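Local coordinates for peptide ABC transporter, peptide-binding protein (Thermus thermophilus, PDB 2D5W), which binds oligopeptides and probably serves as the solute-binding component of a peptide ABC transporter, at residues P365-Y370 with A534-A539; D307-E312 with Q453-C458; F405-V410 with I432-K437. All coordinates share one frame; numbering follows the deposited sequence.

Interaction 1 of 3, residues P365-Y370 with A534-A539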
loop_
_atom_site.group_PDB
_atom_site.type_symbol
_atom_site.label_atom_id
_atom_site.label_comp_id
_atom_site.label_asym_id
_atom_site.label_seq_id
_atom_site.Cartn_x
_atom_site.Cartn_y
_atom_site.Cartn_z
ATOM N N PRO A 365 11.955 19.081 -3.405
ATOM C CA PRO A 365 13.358 18.851 -3.046
ATOM C C PRO A 365 13.953 19.895 -2.105
ATOM O O PRO A 365 15.091 19.750 -1.658
ATOM C CB PRO A 365 14.052 18.872 -4.401
ATOM C CG PRO A 365 13.295 19.952 -5.115
ATOM C CD PRO A 365 11.848 19.628 -4.772
ATOM N N ASN A 366 13.175 20.924 -1.785
ATOM C CA ASN A 366 13.664 22.026 -0.960
ATOM C C ASN A 366 13.300 22.064 0.523
ATOM O O ASN A 366 13.618 23.042 1.201
ATOM C CB ASN A 366 13.220 23.344 -1.602
ATOM C CG ASN A 366 13.590 23.429 -3.070
ATOM O OD1 ASN A 366 12.832 23.964 -3.880
ATOM N ND2 ASN A 366 14.760 22.911 -3.420
ATOM N N VAL A 367 12.653 21.026 1.043
ATOM C CA VAL A 367 12.272 21.037 2.453
ATOM C C VAL A 367 13.469 20.934 3.395
ATOM O O VAL A 367 14.567 20.545 2.991
ATOM C CB VAL A 367 11.280 19.894 2.788
ATOM C CG1 VAL A 367 10.090 19.951 1.846
ATOM C CG2 VAL A 367 11.983 18.543 2.709
ATOM N N LYS A 368 13.239 21.288 4.653
ATOM C CA LYS A 368 14.268 21.243 5.685
ATOM C C LYS A 368 14.866 19.840 5.797
ATOM O O LYS A 368 14.138 18.846 5.795
ATOM C CB LYS A 368 13.653 21.661 7.023
ATOM C CG LYS A 368 14.598 21.642 8.211
ATOM C CD LYS A 368 13.874 22.129 9.458
ATOM C CE LYS A 368 14.769 22.087 10.681
ATOM N NZ LYS A 368 14.050 22.587 11.885
ATOM N N LYS A 369 16.191 19.766 5.895
ATOM C CA LYS A 369 16.890 18.489 6.011
ATOM C C LYS A 369 17.548 18.351 7.380
ATOM O O LYS A 369 18.075 19.322 7.930
ATOM C CB LYS A 369 17.965 18.365 4.928
ATOM C CG LYS A 369 17.444 18.428 3.502
ATOM C CD LYS A 369 18.590 18.316 2.508
ATOM C CE LYS A 369 18.100 18.446 1.076
ATOM N NZ LYS A 369 19.222 18.376 0.102
ATOM N N TYR A 370 17.521 17.139 7.923
ATOM C CA TYR A 370 18.116 16.864 9.224
ATOM C C TYR A 370 19.346 15.984 9.057
ATOM O O TYR A 370 19.245 14.760 8.954
ATOM C CB TYR A 370 17.092 16.175 10.121
ATOM C CG TYR A 370 15.893 17.042 10.424
ATOM C CD1 TYR A 370 15.842 17.814 11.583
ATOM C CD2 TYR A 370 14.812 17.102 9.543
ATOM C CE1 TYR A 370 14.746 18.620 11.863
ATOM C CE2 TYR A 370 13.709 17.908 9.812
ATOM C CZ TYR A 370 13.682 18.663 10.974
ATOM O OH TYR A 370 12.586 19.445 11.255
ATOM N N ALA A 534 2.859 22.325 1.944
ATOM C CA ALA A 534 2.483 21.292 2.902
ATOM C C ALA A 534 3.710 20.471 3.305
ATOM O O ALA A 534 3.873 20.116 4.474
ATOM C CB ALA A 534 1.414 20.381 2.306
ATOM N N GLN A 535 4.575 20.174 2.340
ATOM C CA GLN A 535 5.780 19.399 2.627
ATOM C C GLN A 535 6.764 20.175 3.503
ATOM O O GLN A 535 7.481 19.581 4.307
ATOM C CB GLN A 535 6.447 18.950 1.324
ATOM C CG GLN A 535 5.653 17.871 0.587
ATOM C CD GLN A 535 6.210 17.558 -0.790
ATOM O OE1 GLN A 535 7.197 16.835 -0.937
ATOM N NE2 GLN A 535 5.578 18.121 -1.814
ATOM N N GLU A 536 6.794 21.498 3.355
ATOM C CA GLU A 536 7.681 22.324 4.173
ATOM C C GLU A 536 7.254 22.208 5.638
ATOM O O GLU A 536 8.091 22.043 6.528
ATOM C CB GLU A 536 7.615 23.790 3.729
ATOM C CG GLU A 536 8.289 24.089 2.395
ATOM C CD GLU A 536 9.799 24.253 2.507
ATOM O OE1 GLU A 536 10.451 24.469 1.463
ATOM O OE2 GLU A 536 10.338 24.174 3.631
ATOM N N ILE A 537 5.951 22.295 5.883
ATOM C CA ILE A 537 5.424 22.181 7.237
ATOM C C ILE A 537 5.693 20.777 7.775
ATOM O O ILE A 537 6.128 20.603 8.913
ATOM C CB ILE A 537 3.905 22.454 7.259
ATOM C CG1 ILE A 537 3.645 23.925 6.924
ATOM C CG2 ILE A 537 3.323 22.098 8.619
ATOM C CD1 ILE A 537 2.186 24.254 6.696
ATOM N N TRP A 538 5.438 19.775 6.939
ATOM C CA TRP A 538 5.646 18.378 7.299
ATOM C C TRP A 538 7.085 18.148 7.770
ATOM O O TRP A 538 7.320 17.505 8.796
ATOM C CB TRP A 538 5.347 17.495 6.081
ATOM C CG TRP A 538 5.378 16.013 6.339
ATOM C CD1 TRP A 538 4.310 15.200 6.595
ATOM C CD2 TRP A 538 6.537 15.170 6.360
ATOM N NE1 TRP A 538 4.731 13.902 6.772
ATOM C CE2 TRP A 538 6.094 13.856 6.635
ATOM C CE3 TRP A 538 7.909 15.396 6.172
ATOM C CZ2 TRP A 538 6.975 12.772 6.729
ATOM C CZ3 TRP A 538 8.783 14.318 6.265
ATOM C CH2 TRP A 538 8.311 13.023 6.542
ATOM N N ALA A 539 8.047 18.683 7.023
ATOM C CA ALA A 539 9.455 18.508 7.362
ATOM C C ALA A 539 9.847 19.175 8.676
ATOM O O ALA A 539 10.729 18.688 9.381
ATOM C CB ALA A 539 10.337 19.020 6.229
HETATM O O HOH W 1 12.840 25.809 1.169
HETATM O O HOH W 2 10.714 22.517 5.606
#

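Interaction 2 of 3, residues D307-E312 with Q453-C458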
loop_
_atom_site.group_PDB
_atom_site.type_symbol
_atom_site.label_atom_id
_atom_site.label_comp_id
_atom_site.label_asym_id
_atom_site.label_seq_id
_atom_site.Cartn_x
_atom_site.Cartn_y
_atom_site.Cartn_z
ATOM N N ASP A 307 7.358 5.388 11.336
ATOM C CA ASP A 307 6.224 6.059 11.938
ATOM C C ASP A 307 6.480 6.158 13.434
ATOM O O ASP A 307 7.223 5.355 14.011
ATOM C CB ASP A 307 4.928 5.307 11.642
ATOM C CG ASP A 307 4.347 5.693 10.301
ATOM O OD1 ASP A 307 4.217 4.812 9.426
ATOM O OD2 ASP A 307 4.032 6.892 10.118
ATOM N N ILE A 308 5.863 7.163 14.045
ATOM C CA ILE A 308 6.025 7.453 15.462
ATOM C C ILE A 308 4.660 7.595 16.119
ATOM O O ILE A 308 3.830 8.376 15.656
ATOM C CB ILE A 308 6.773 8.793 15.650
ATOM C CG1 ILE A 308 8.119 8.759 14.917
ATOM C CG2 ILE A 308 6.938 9.101 17.131
ATOM C CD1 ILE A 308 9.131 7.807 15.499
ATOM N N ASN A 309 4.425 6.842 17.187
ATOM C CA ASN A 309 3.154 6.940 17.892
ATOM C C ASN A 309 3.137 8.279 18.631
ATOM O O ASN A 309 3.983 8.522 19.492
ATOM C CB ASN A 309 3.014 5.800 18.899
ATOM C CG ASN A 309 1.647 5.770 19.549
ATOM O OD1 ASN A 309 0.999 6.804 19.687
ATOM N ND2 ASN A 309 1.206 4.590 19.964
ATOM N N LYS A 310 2.188 9.146 18.290
ATOM C CA LYS A 310 2.084 10.454 18.929
ATOM C C LYS A 310 0.784 10.606 19.712
ATOM O O LYS A 310 0.390 11.724 20.066
ATOM C CB LYS A 310 2.194 11.556 17.871
ATOM C CG LYS A 310 3.523 11.548 17.123
ATOM C CD LYS A 310 3.529 12.527 15.952
ATOM C CE LYS A 310 2.551 12.116 14.854
ATOM N NZ LYS A 310 2.908 10.806 14.231
ATOM N N PHE A 311 0.116 9.488 19.986
ATOM C CA PHE A 311 -1.139 9.524 20.736
ATOM C C PHE A 311 -0.879 9.765 22.214
ATOM O O PHE A 311 -0.335 8.910 22.911
ATOM C CB PHE A 311 -1.919 8.222 20.560
ATOM C CG PHE A 311 -2.505 8.050 19.191
ATOM C CD1 PHE A 311 -1.830 7.331 18.210
ATOM C CD2 PHE A 311 -3.730 8.622 18.878
ATOM C CE1 PHE A 311 -2.372 7.185 16.937
ATOM C CE2 PHE A 311 -4.280 8.483 17.610
ATOM C CZ PHE A 311 -3.601 7.763 16.636
ATOM N N GLU A 312 -1.297 10.935 22.684
ATOM C CA GLU A 312 -1.100 11.336 24.068
ATOM C C GLU A 312 -1.835 10.500 25.114
ATOM O O GLU A 312 -1.518 10.579 26.300
ATOM C CB GLU A 312 -1.459 12.817 24.215
ATOM C CG GLU A 312 -0.453 13.739 23.533
ATOM C CD GLU A 312 -0.992 15.134 23.283
ATOM O OE1 GLU A 312 -1.522 15.751 24.230
ATOM O OE2 GLU A 312 -0.876 15.616 22.135
ATOM N N GLN A 453 -3.216 -0.277 12.577
ATOM C CA GLN A 453 -4.246 0.739 12.766
ATOM C C GLN A 453 -4.767 0.852 14.198
ATOM O O GLN A 453 -5.883 1.319 14.424
ATOM C CB GLN A 453 -5.394 0.481 11.772
ATOM C CG GLN A 453 -4.985 0.853 10.338
ATOM C CD GLN A 453 -5.715 0.096 9.234
ATOM O OE1 GLN A 453 -5.406 0.276 8.054
ATOM N NE2 GLN A 453 -6.673 -0.742 9.601
ATOM N N ARG A 454 -3.946 0.454 15.170
ATOM C CA ARG A 454 -4.348 0.518 16.573
ATOM C C ARG A 454 -3.331 1.190 17.503
ATOM O O ARG A 454 -3.254 0.863 18.690
ATOM C CB ARG A 454 -4.682 -0.888 17.084
ATOM C CG ARG A 454 -5.870 -1.541 16.368
ATOM C CD ARG A 454 -7.193 -0.840 16.670
ATOM N NE ARG A 454 -8.332 -1.543 16.076
ATOM C CZ ARG A 454 -8.684 -1.474 14.795
ATOM N NH1 ARG A 454 -9.730 -2.161 14.358
ATOM N NH2 ARG A 454 -8.013 -0.702 13.951
ATOM N N ALA A 455 -2.557 2.131 16.972
ATOM C CA ALA A 455 -1.594 2.849 17.802
ATOM C C ALA A 455 -2.347 3.657 18.866
ATOM O O ALA A 455 -1.826 3.895 19.958
ATOM C CB ALA A 455 -0.740 3.778 16.942
ATOM N N SER A 456 -3.571 4.076 18.548
ATOM C CA SER A 456 -4.372 4.854 19.493
ATOM C C SER A 456 -4.750 4.008 20.705
ATOM O O SER A 456 -5.152 4.540 21.742
ATOM C CB SER A 456 -5.635 5.394 18.816
ATOM O OG SER A 456 -6.520 4.348 18.459
ATOM N N GLU A 457 -4.627 2.691 20.562
ATOM C CA GLU A 457 -4.918 1.750 21.642
ATOM C C GLU A 457 -3.590 1.261 22.218
ATOM O O GLU A 457 -3.545 0.307 22.993
ATOM C CB GLU A 457 -5.728 0.561 21.117
ATOM C CG GLU A 457 -7.140 0.912 20.669
ATOM C CD GLU A 457 -8.026 1.350 21.819
ATOM O OE1 GLU A 457 -8.145 0.587 22.801
ATOM O OE2 GLU A 457 -8.610 2.451 21.739
ATOM N N CYS A 458 -2.514 1.928 21.807
ATOM C CA CYS A 458 -1.153 1.642 22.248
ATOM C C CYS A 458 -0.633 0.242 21.886
ATOM O O CYS A 458 0.175 -0.334 22.615
ATOM C CB CYS A 458 -1.031 1.892 23.763
ATOM S SG CYS A 458 -2.008 3.312 24.376
#

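Interaction 3 of 3, residues F405-V410 with I432-K437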
loop_
_atom_site.group_PDB
_atom_site.type_symbol
_atom_site.label_atom_id
_atom_site.label_comp_id
_atom_site.label_asym_id
_atom_site.label_seq_id
_atom_site.Cartn_x
_atom_site.Cartn_y
_atom_site.Cartn_z
ATOM N N PHE A 405 14.549 6.365 28.470
ATOM C CA PHE A 405 14.357 6.458 27.035
ATOM C C PHE A 405 14.705 5.159 26.316
ATOM O O PHE A 405 15.743 5.042 25.660
ATOM C CB PHE A 405 15.157 7.628 26.452
ATOM C CG PHE A 405 14.534 8.230 25.216
ATOM C CD1 PHE A 405 14.357 9.606 25.114
ATOM C CD2 PHE A 405 14.111 7.423 24.161
ATOM C CE1 PHE A 405 13.765 10.172 23.984
ATOM C CE2 PHE A 405 13.518 7.980 23.026
ATOM C CZ PHE A 405 13.346 9.356 22.939
ATOM N N GLU A 406 13.829 4.177 26.491
ATOM C CA GLU A 406 13.939 2.891 25.815
ATOM C C GLU A 406 12.702 2.928 24.933
ATOM O O GLU A 406 11.575 2.967 25.433
ATOM C CB GLU A 406 13.846 1.725 26.795
ATOM C CG GLU A 406 13.881 0.367 26.110
ATOM C CD GLU A 406 13.715 -0.784 27.078
ATOM O OE1 GLU A 406 14.560 -0.924 27.987
ATOM O OE2 GLU A 406 12.739 -1.547 26.929
ATOM N N ILE A 407 12.914 2.933 23.623
ATOM C CA ILE A 407 11.813 3.032 22.682
ATOM C C ILE A 407 11.627 1.761 21.863
ATOM O O ILE A 407 12.597 1.143 21.424
ATOM C CB ILE A 407 12.050 4.255 21.752
ATOM C CG1 ILE A 407 10.825 4.515 20.878
ATOM C CG2 ILE A 407 13.301 4.037 20.906
ATOM C CD1 ILE A 407 10.896 5.828 20.125
ATOM N N GLU A 408 10.374 1.364 21.676
ATOM C CA GLU A 408 10.064 0.176 20.894
ATOM C C GLU A 408 10.385 0.468 19.431
ATOM O O GLU A 408 10.143 1.573 18.950
ATOM C CB GLU A 408 8.582 -0.186 21.038
ATOM C CG GLU A 408 8.202 -1.478 20.323
ATOM C CD GLU A 408 6.717 -1.789 20.391
ATOM O OE1 GLU A 408 6.359 -2.858 20.925
ATOM O OE2 GLU A 408 5.906 -0.974 19.902
ATOM N N TYR A 409 10.937 -0.518 18.730
ATOM C CA TYR A 409 11.286 -0.363 17.317
ATOM C C TYR A 409 10.794 -1.618 16.609
ATOM O O TYR A 409 11.385 -2.698 16.722
ATOM C CB TYR A 409 12.804 -0.197 17.184
ATOM C CG TYR A 409 13.340 0.284 15.846
ATOM C CD1 TYR A 409 14.650 0.751 15.754
ATOM C CD2 TYR A 409 12.579 0.231 14.674
ATOM C CE1 TYR A 409 15.196 1.151 14.542
ATOM C CE2 TYR A 409 13.124 0.631 13.442
ATOM C CZ TYR A 409 14.437 1.089 13.391
ATOM O OH TYR A 409 15.018 1.480 12.203
ATOM N N VAL A 410 9.686 -1.455 15.896
ATOM C CA VAL A 410 9.036 -2.537 15.177
ATOM C C VAL A 410 9.286 -2.506 13.680
ATOM O O VAL A 410 9.294 -1.445 13.069
ATOM C CB VAL A 410 7.495 -2.462 15.354
ATOM C CG1 VAL A 410 6.814 -3.566 14.559
ATOM C CG2 VAL A 410 7.132 -2.541 16.821
ATOM N N ILE A 432 23.892 8.479 22.396
ATOM C CA ILE A 432 23.251 9.641 23.004
ATOM C C ILE A 432 22.242 9.265 24.088
ATOM O O ILE A 432 21.494 10.113 24.571
ATOM C CB ILE A 432 22.557 10.540 21.955
ATOM C CG1 ILE A 432 21.501 9.744 21.185
ATOM C CG2 ILE A 432 23.601 11.130 21.023
ATOM C CD1 ILE A 432 20.658 10.591 20.255
ATOM N N GLY A 433 22.209 7.989 24.457
ATOM C CA GLY A 433 21.319 7.570 25.522
ATOM C C GLY A 433 19.940 7.056 25.171
ATOM O O GLY A 433 19.073 6.989 26.041
ATOM N N ILE A 434 19.712 6.711 23.909
ATOM C CA ILE A 434 18.419 6.162 23.529
ATOM C C ILE A 434 18.602 4.669 23.296
ATOM O O ILE A 434 19.405 4.255 22.460
ATOM C CB ILE A 434 17.850 6.833 22.255
ATOM C CG1 ILE A 434 17.447 8.280 22.568
ATOM C CG2 ILE A 434 16.643 6.041 21.740
ATOM C CD1 ILE A 434 16.882 9.043 21.379
ATOM N N ALA A 435 17.874 3.867 24.067
ATOM C CA ALA A 435 17.932 2.417 23.944
ATOM C C ALA A 435 16.790 1.987 23.041
ATOM O O ALA A 435 15.711 2.582 23.062
ATOM C CB ALA A 435 17.798 1.760 25.315
ATOM N N VAL A 436 17.036 0.954 22.246
ATOM C CA VAL A 436 16.038 0.441 21.323
ATOM C C VAL A 436 15.608 -0.968 21.702
ATOM O O VAL A 436 16.445 -1.849 21.908
ATOM C CB VAL A 436 16.591 0.418 19.882
ATOM C CG1 VAL A 436 15.630 -0.313 18.959
ATOM C CG2 VAL A 436 16.812 1.838 19.394
ATOM N N LYS A 437 14.300 -1.173 21.813
ATOM C CA LYS A 437 13.776 -2.492 22.124
ATOM C C LYS A 437 13.170 -3.022 20.836
ATOM O O LYS A 437 12.112 -2.570 20.396
ATOM C CB LYS A 437 12.707 -2.424 23.214
ATOM C CG LYS A 437 12.154 -3.793 23.593
ATOM C CD LYS A 437 11.132 -3.700 24.714
ATOM C CE LYS A 437 10.616 -5.078 25.105
ATOM N NZ LYS A 437 9.966 -5.779 23.965
#

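Interaction 1 of 3, residues P365-Y370 with A534-A539
Val367 and Ala539 meet through their CB atoms, 3.7 Å apart, where the loop between helices 337-345 and 374-383 packs on helix 524-541. Val367 CG1 reaches back one turn of the helix, 3.6 Å from the backbone O of Gln535 and close to that residue's CB, while CG2 stays near the methyl of Ala539. That methyl also touches the backbone O of Lys368. Three residues on from Val367, Tyr370 OH donates to the backbone O of Ala539 at 2.7 Å. This oxygen lies at the edge of the phenol ring, in its plane, and the hydroxyl stands only 17° out of the carbonyl plane.

Glu536 reaches the loop backbone mainly through water. Its chain bends at chi2 (-81°), which brings CD round toward the loop. One water gives a hydrogen bond to Glu536 OE1 at 2.8 Å and another to the backbone O of Asn366. A second water accepts from Lys368 N at 3.0 Å and donates to both OE2 and the backbone O of Glu536.

Further out, Lys368 NZ forms a salt bridge with Glu540, and Gln535 OE1 is held by Thr354 and the backbone N of Asn364. A small apolar core is thus flanked by a direct hydroxyl bond and by two waters that let a carboxylate serve loop backbone groups of both polarities.

Interaction 2 of 3, residues D307-E312 with Q453-C458
Phe311 lays one face of its ring over Ser456, whose CA stands 3.6 Å above the plane, over the ring centre. Ser456 CB is over the same face, 3.7 Å from the ring centroid and 16° off the normal, a CH-pi contact. Phe311 CE1 meets Ala455 CB at 3.8 Å, so the aromatic group lies across two successive residues of the short 3-10 turn at 455-456.

Asn309 presents its amide to the same turn, with CG anti to the backbone N (chi1 -174°). Its ND2 donates to the backbone O of Ala455 at 3.1 Å, with an N-H...O angle of 140° and the acceptor tilted from the amide plane. ND2 also donates to the backbone O of Trp460. Cys458 N reaches the Ala455 oxygen from the opposite face of the carbonyl plane, at 2.8 Å, so two donors grip it. The other end of the amide faces back into its own chain: OD1 accepts from Phe311 N at 2.8 Å, closing an Asx turn, and lies at the edge of the Phe311 ring.

Beyond the turn, Cys458 is joined by a disulfide to Cys314. The chain leaving strand 293-308 is thereby held to the loop between helix 449-452 and strand 463-469 twice over: covalently, and by one asparagine that shapes its own loop with its oxygen and binds the facing turn with its nitrogen.

Interaction 3 of 3, residues F405-V410 with I432-K437
Lys437 N donates to the backbone O of Ile407 in a nearly straight bond, 2.9 Å long with an N-H...O angle of 175°. Three more of the same length zip the strands together: Ala435 N to Phe405 O, Ile407 N to Ala435 O, and Tyr409 N to Lys437 O. The donors alternate between the two segments, giving parallel pairing of Glu406 with Ala435, Ile407 with Val436 and Glu408 with Lys437. Alpha-carbon hydrogens add to it, as where Glu406 CA approaches Ala435 O at 3.3 Å.

Just before the second strand, Ile434 lies beside Phe405, pointing the same way, with CG1 over the ring centre, 3.8 Å above the plane. Its CG2 also touches Ile407 CG2. Farther along, Val436 CG1, anti to the backbone N (chi1 171°), presses on Tyr409 CB at 3.3 Å and meets the ring at its edge through CD1. On the face bearing Glu406, Ala435, Glu408 and Lys437, Glu406 OE2 rests 3.5 Å from Lys437 CD, while Lys437 NZ stays 5.9 Å from that oxygen and forms no salt bridge with it. Glu408 OE1 takes a hydrogen bond from Asn439 ND2, and OE2 one from Thr461 N.

Helix 416-431 packs on Tyr409 and Val436, and ends in a Schellman motif with Gly433, at positive phi, as its C-prime residue. Strand 401-410, this helix and strand 435-438 form a classic beta-alpha-beta unit, whose two parallel strands are neighbours in the sheet.

In the fold
Interactions 2 and 3 both reach the same mixed sheet, their centres 16 Å apart and nearest atoms about 5 Å apart. Strand 463-469 connects them: it pairs antiparallel with strand 293-308, whose last residues open segment 307-312, and parallel with strand 401-410. Interaction 1 stands off by 23 Å from interaction 2 and 25 Å from interaction 3, centre to centre; its helix 524-541 is followed by strand 544-557, which also pairs with strand 293-308. Along the chain, interaction 3 is nested within the loops closed by each of the others, whereas interactions 1 and 2 alternate their segments. Interactions 1 and 2 join parts over 140 residues apart; interaction 3 is local to one beta-alpha-beta unit.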